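Side-chain contacts in uricase (Bacillus fastidiosus, PDB 4R8X), which catalyses the oxidation of urate by molecular oxygen, the first step on the route from urate to (S)-allantoin: residues D[247-250]-D[251-255]; D[303-306]-D[307-310]. All blocks are in the same frame, centred on the assembly; numbering follows the deposited sequence.

Contact 1 of 2, residues D[247-250]-D[251-255]; sequences LIYH and IGLTI
Ile251 lies one turn beyond Leu247 on helix 244-258, and their branches cross at an angle. Ile251 CD1 sits 3.8 Å from Leu247 CG and about as far from Leu247 CD1. With chi1 near -67°, Ile251 CG1 stands beside its own backbone N. This folds the chain back along the preceding turn, with CG1 3.4 Å from Leu247 O. That same oxygen accepts the backbone N-H of Ile251.

Gly252 has no side chain. It joins through its backbone N, which bonds to Ile248 O at 2.9 Å.

Helices 225-238 and 244-258 follow one another in the chain between strands 198-208 and 262-271, and the second packs on both strands. This is the layout of the tunnelling (T-) fold, where helices lie against a large antiparallel sheet. Ile248 and Ile251 face the sheet and both meet Leu202 and Phe267.

Leu253 meets the Tyr249 ring. Its CD1 lies over one face, 3.9 Å from the ring centroid and 26° off the normal, a CH-pi contact. CD1 is shifted toward the rim, and its nearest ring atom is Tyr249 CE2. The other methyl, Leu253 CD2, reaches the phenol end, 4.0 Å from Tyr249 OH. That hydroxyl hydrogen-bonds Glu311, which fixes the phenol end, while Leu253 packs on one face. A serine in place of Tyr249 would probably leave the methyls of Leu253 without their aromatic cover and Glu311 without this hydroxyl partner.

Thr254 turns its hydroxyl back on the helix. OG1 donates to His250 O at 2.8 Å, while Thr254 N donates to the same oxygen at 3.1 Å. The two donors come from opposite faces of the carbonyl plane.

Contact 2 of 2, residues D[303-306]-D[307-310]; sequences VHQE and DLAR
From Val303 to Asp307 the backbone leaves strand 296-304 and enters helix 305-312, with His304 at the N-cap. Asp307 N donates to His304 O at 2.8 Å. The bond from Leu308 N to the same oxygen is weak.

The Asp307 side chain closes this first turn. OD2 accepts the backbone N-H of His304 at 2.9 Å, on the anti side of the carboxylate. With chi1 at -66°, Asp307 CG stands beside its own backbone N, which turns the carboxylate back toward the strand. OD2 also lies at the edge of the His304 ring, near its plane, and against Val303 CG1 at 3.7 Å.

The bond from His304 N to Asp307 is one half of a capping box, from the third helix residue to the N-cap N-H. The imidazole does not supply the reciprocal half, and His304 NE2 bonds Ser302 OG. Its place in the first turn is likely to let the helix dipole stabilise the negative charge of Asp307.

The other oxygen, Asp307 OD1, forms a salt bridge with Arg310 NH2 at 2.8 Å. It lies in the guanidinium plane, while the arginine comes from above the plane of the carboxylate. Arg310 bends at chi3 (-74°), which folds the guanidinium back over the helix. One face of the Arg310 guanidinium lies over Glu306 O, which is 3.5 Å from that plane and under its centre. Arg3 of the second subunit makes a further salt bridge to Asp307 OD1, so this carboxylate links the helix start to the subunit interface.

Gln305 and Leu308 run side by side. Gln305 OE1 is 3.7 Å from Leu308 CD2. The amide nitrogen, NE2, bonds Leu256 O and Leu262 O, tying the new helix to the end of helix 244-258 and to strand 262-271.

Contact 1 is wholly buried in the middle of helix 244-258. Contact 2 is only partly buried and marks the start of helix 305-312. The first relies on aliphatic and aromatic packing, with a threonine hydroxyl turned onto the backbone. The second relies on a carboxylate that bonds back to the N-cap backbone and pairs with arginines near the surface. The two meet directly: Leu253 CD2 is 3.9 Å from Val303 CG1, and Tyr249 OH lies as near to Asp307 CB. Both also touch the second subunit, contact 1 by packing on Phe58 of that chain and contact 2 by a salt bridge from Asp307 to Arg3 of that chain together with packing on the same arginine.

Contact 1 of 2, residues D[247-250]-D[251-255]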
loop_
_atom_site.group_PDB
_atom_site.type_symbol
_atom_site.label_atom_id
_atom_site.label_comp_id
_atom_site.label_asym_id
_atom_site.label_seq_id
_atom_site.Cartn_x
_atom_site.Cartn_y
_atom_site.Cartn_z
ATOM N N LEU D 247 27.703 4.964 11.113
ATOM C CA LEU D 247 27.618 5.331 9.702
ATOM C C LEU D 247 27.013 6.715 9.469
ATOM O O LEU D 247 27.583 7.530 8.737
ATOM C CB LEU D 247 26.834 4.273 8.934
ATOM C CG LEU D 247 26.490 4.605 7.482
ATOM C CD1 LEU D 247 27.761 4.737 6.644
ATOM C CD2 LEU D 247 25.577 3.536 6.925
ATOM N N ILE D 248 25.874 6.990 10.095
ATOM C CA ILE D 248 25.188 8.236 9.808
ATOM C C ILE D 248 25.929 9.428 10.397
ATOM O O ILE D 248 25.860 10.531 9.854
ATOM C CB ILE D 248 23.691 8.215 10.206
ATOM C CG1 ILE D 248 23.503 7.950 11.698
ATOM C CG2 ILE D 248 22.950 7.167 9.381
ATOM C CD1 ILE D 248 22.052 8.078 12.132
ATOM N N TYR D 249 26.671 9.204 11.478
ATOM C CA TYR D 249 27.518 10.267 11.998
ATOM C C TYR D 249 28.510 10.704 10.918
ATOM O O TYR D 249 28.668 11.899 10.639
ATOM C CB TYR D 249 28.270 9.802 13.250
ATOM C CG TYR D 249 29.155 10.859 13.884
ATOM C CD1 TYR D 249 28.631 12.073 14.307
ATOM C CD2 TYR D 249 30.517 10.632 14.071
ATOM C CE1 TYR D 249 29.439 13.034 14.897
ATOM C CE2 TYR D 249 31.327 11.588 14.661
ATOM C CZ TYR D 249 30.781 12.786 15.068
ATOM O OH TYR D 249 31.577 13.745 15.654
ATOM N N HIS D 250 29.157 9.728 10.290
ATOM C CA HIS D 250 30.129 10.011 9.244
ATOM C C HIS D 250 29.530 10.540 7.946
ATOM O O HIS D 250 30.129 11.378 7.287
ATOM C CB HIS D 250 31.013 8.792 9.008
ATOM C CG HIS D 250 32.041 8.608 10.076
ATOM N ND1 HIS D 250 33.342 9.031 9.925
ATOM C CD2 HIS D 250 31.946 8.117 11.334
ATOM C CE1 HIS D 250 34.017 8.770 11.031
ATOM N NE2 HIS D 250 33.190 8.231 11.907
ATOM N N ILE D 251 28.345 10.070 7.582
ATOM C CA ILE D 251 27.661 10.658 6.450
ATOM C C ILE D 251 27.382 12.134 6.743
ATOM O O ILE D 251 27.622 13.005 5.898
ATOM C CB ILE D 251 26.355 9.914 6.127
ATOM C CG1 ILE D 251 26.662 8.496 5.618
ATOM C CG2 ILE D 251 25.555 10.708 5.101
ATOM C CD1 ILE D 251 25.426 7.594 5.466
ATOM N N GLY D 252 26.894 12.410 7.949
ATOM C CA GLY D 252 26.597 13.774 8.343
ATOM C C GLY D 252 27.820 14.674 8.333
ATOM O O GLY D 252 27.755 15.790 7.823
ATOM N N LEU D 253 28.922 14.193 8.900
ATOM C CA LEU D 253 30.172 14.959 8.901
ATOM C C LEU D 253 30.599 15.311 7.483
ATOM O O LEU D 253 31.048 16.426 7.218
ATOM C CB LEU D 253 31.298 14.165 9.584
ATOM C CG LEU D 253 31.186 13.905 11.087
ATOM C CD1 LEU D 253 32.300 12.959 11.528
ATOM C CD2 LEU D 253 31.221 15.201 11.894
ATOM N N THR D 254 30.492 14.340 6.582
ATOM C CA THR D 254 30.933 14.522 5.201
ATOM C C THR D 254 30.082 15.566 4.488
ATOM O O THR D 254 30.608 16.408 3.762
ATOM C CB THR D 254 30.929 13.191 4.416
ATOM O OG1 THR D 254 31.681 12.211 5.143
ATOM C CG2 THR D 254 31.573 13.379 3.056
ATOM N N ILE D 255 28.769 15.515 4.700
ATOM C CA ILE D 255 27.876 16.503 4.094
ATOM C C ILE D 255 28.214 17.912 4.601
ATOM O O ILE D 255 28.342 18.853 3.821
ATOM C CB ILE D 255 26.382 16.172 4.366
ATOM C CG1 ILE D 255 25.971 14.841 3.718
ATOM C CG2 ILE D 255 25.498 17.299 3.877
ATOM C CD1 ILE D 255 24.698 14.251 4.292
#

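Contact 2 of 2, residues D[303-306]-D[307-310]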
loop_
_atom_site.group_PDB
_atom_site.type_symbol
_atom_site.label_atom_id
_atom_site.label_comp_id
_atom_site.label_asym_id
_atom_site.label_seq_id
_atom_site.Cartn_x
_atom_site.Cartn_y
_atom_site.Cartn_z
ATOM N N VAL D 303 23.636 15.949 13.136
ATOM C CA VAL D 303 25.058 16.256 13.135
ATOM C C VAL D 303 25.200 17.745 12.800
ATOM O O VAL D 303 24.476 18.266 11.946
ATOM C CB VAL D 303 25.805 15.395 12.098
ATOM C CG1 VAL D 303 27.309 15.528 12.261
ATOM C CG2 VAL D 303 25.398 13.936 12.235
ATOM N N HIS D 304 26.107 18.433 13.490
ATOM C CA HIS D 304 26.190 19.887 13.409
ATOM C C HIS D 304 27.614 20.308 13.078
ATOM O O HIS D 304 28.541 19.527 13.270
ATOM C CB HIS D 304 25.727 20.484 14.740
ATOM C CG HIS D 304 24.355 20.033 15.137
ATOM N ND1 HIS D 304 23.244 20.838 15.009
ATOM C CD2 HIS D 304 23.908 18.848 15.618
ATOM C CE1 HIS D 304 22.174 20.175 15.413
ATOM N NE2 HIS D 304 22.550 18.964 15.786
ATOM N N GLN D 305 27.796 21.520 12.566
ATOM C CA GLN D 305 29.139 21.982 12.214
ATOM C C GLN D 305 30.136 21.874 13.375
ATOM O O GLN D 305 31.312 21.594 13.164
ATOM C CB GLN D 305 29.116 23.414 11.668
ATOM C CG GLN D 305 28.500 23.547 10.273
ATOM C CD GLN D 305 29.336 22.903 9.173
ATOM O OE1 GLN D 305 30.422 22.389 9.418
ATOM N NE2 GLN D 305 28.824 22.933 7.947
ATOM N N GLU D 306 29.648 22.049 14.598
ATOM C CA GLU D 306 30.494 21.916 15.780
ATOM C C GLU D 306 31.058 20.498 15.914
ATOM O O GLU D 306 32.165 20.315 16.422
ATOM C CB GLU D 306 29.730 22.322 17.045
ATOM C CG GLU D 306 29.401 23.814 17.136
ATOM C CD GLU D 306 28.222 24.248 16.269
ATOM O OE1 GLU D 306 27.519 23.382 15.700
ATOM O OE2 GLU D 306 28.000 25.474 16.162
ATOM N N ASP D 307 30.304 19.500 15.451
ATOM C CA ASP D 307 30.793 18.121 15.445
ATOM C C ASP D 307 31.970 17.977 14.497
ATOM O O ASP D 307 32.981 17.367 14.833
ATOM C CB ASP D 307 29.686 17.139 15.052
ATOM C CG ASP D 307 28.572 17.077 16.076
ATOM O OD1 ASP D 307 28.879 17.019 17.287
ATOM O OD2 ASP D 307 27.393 17.087 15.670
ATOM N N LEU D 308 31.833 18.542 13.303
ATOM C CA LEU D 308 32.895 18.464 12.309
ATOM C C LEU D 308 34.153 19.167 12.818
ATOM O O LEU D 308 35.263 18.655 12.675
ATOM C CB LEU D 308 32.432 19.084 10.996
ATOM C CG LEU D 308 33.450 19.024 9.860
ATOM C CD1 LEU D 308 33.725 17.577 9.447
ATOM C CD2 LEU D 308 32.962 19.841 8.685
ATOM N N ALA D 309 33.969 20.329 13.435
ATOM C CA ALA D 309 35.098 21.055 13.999
ATOM C C ALA D 309 35.806 20.234 15.079
ATOM O O ALA D 309 37.038 20.218 15.152
ATOM C CB ALA D 309 34.648 22.402 14.543
ATOM N N ARG D 310 35.025 19.553 15.911
ATOM C CA ARG D 310 35.594 18.691 16.940
ATOM C C ARG D 310 36.397 17.549 16.340
ATOM O O ARG D 310 37.473 17.239 16.833
ATOM C CB ARG D 310 34.509 18.147 17.867
ATOM C CG ARG D 310 34.136 19.095 18.988
ATOM C CD ARG D 310 33.186 18.458 19.989
ATOM N NE ARG D 310 31.837 18.338 19.448
ATOM C CZ ARG D 310 30.911 19.291 19.525
ATOM N NH1 ARG D 310 31.186 20.443 20.120
ATOM N NH2 ARG D 310 29.708 19.097 19.001
#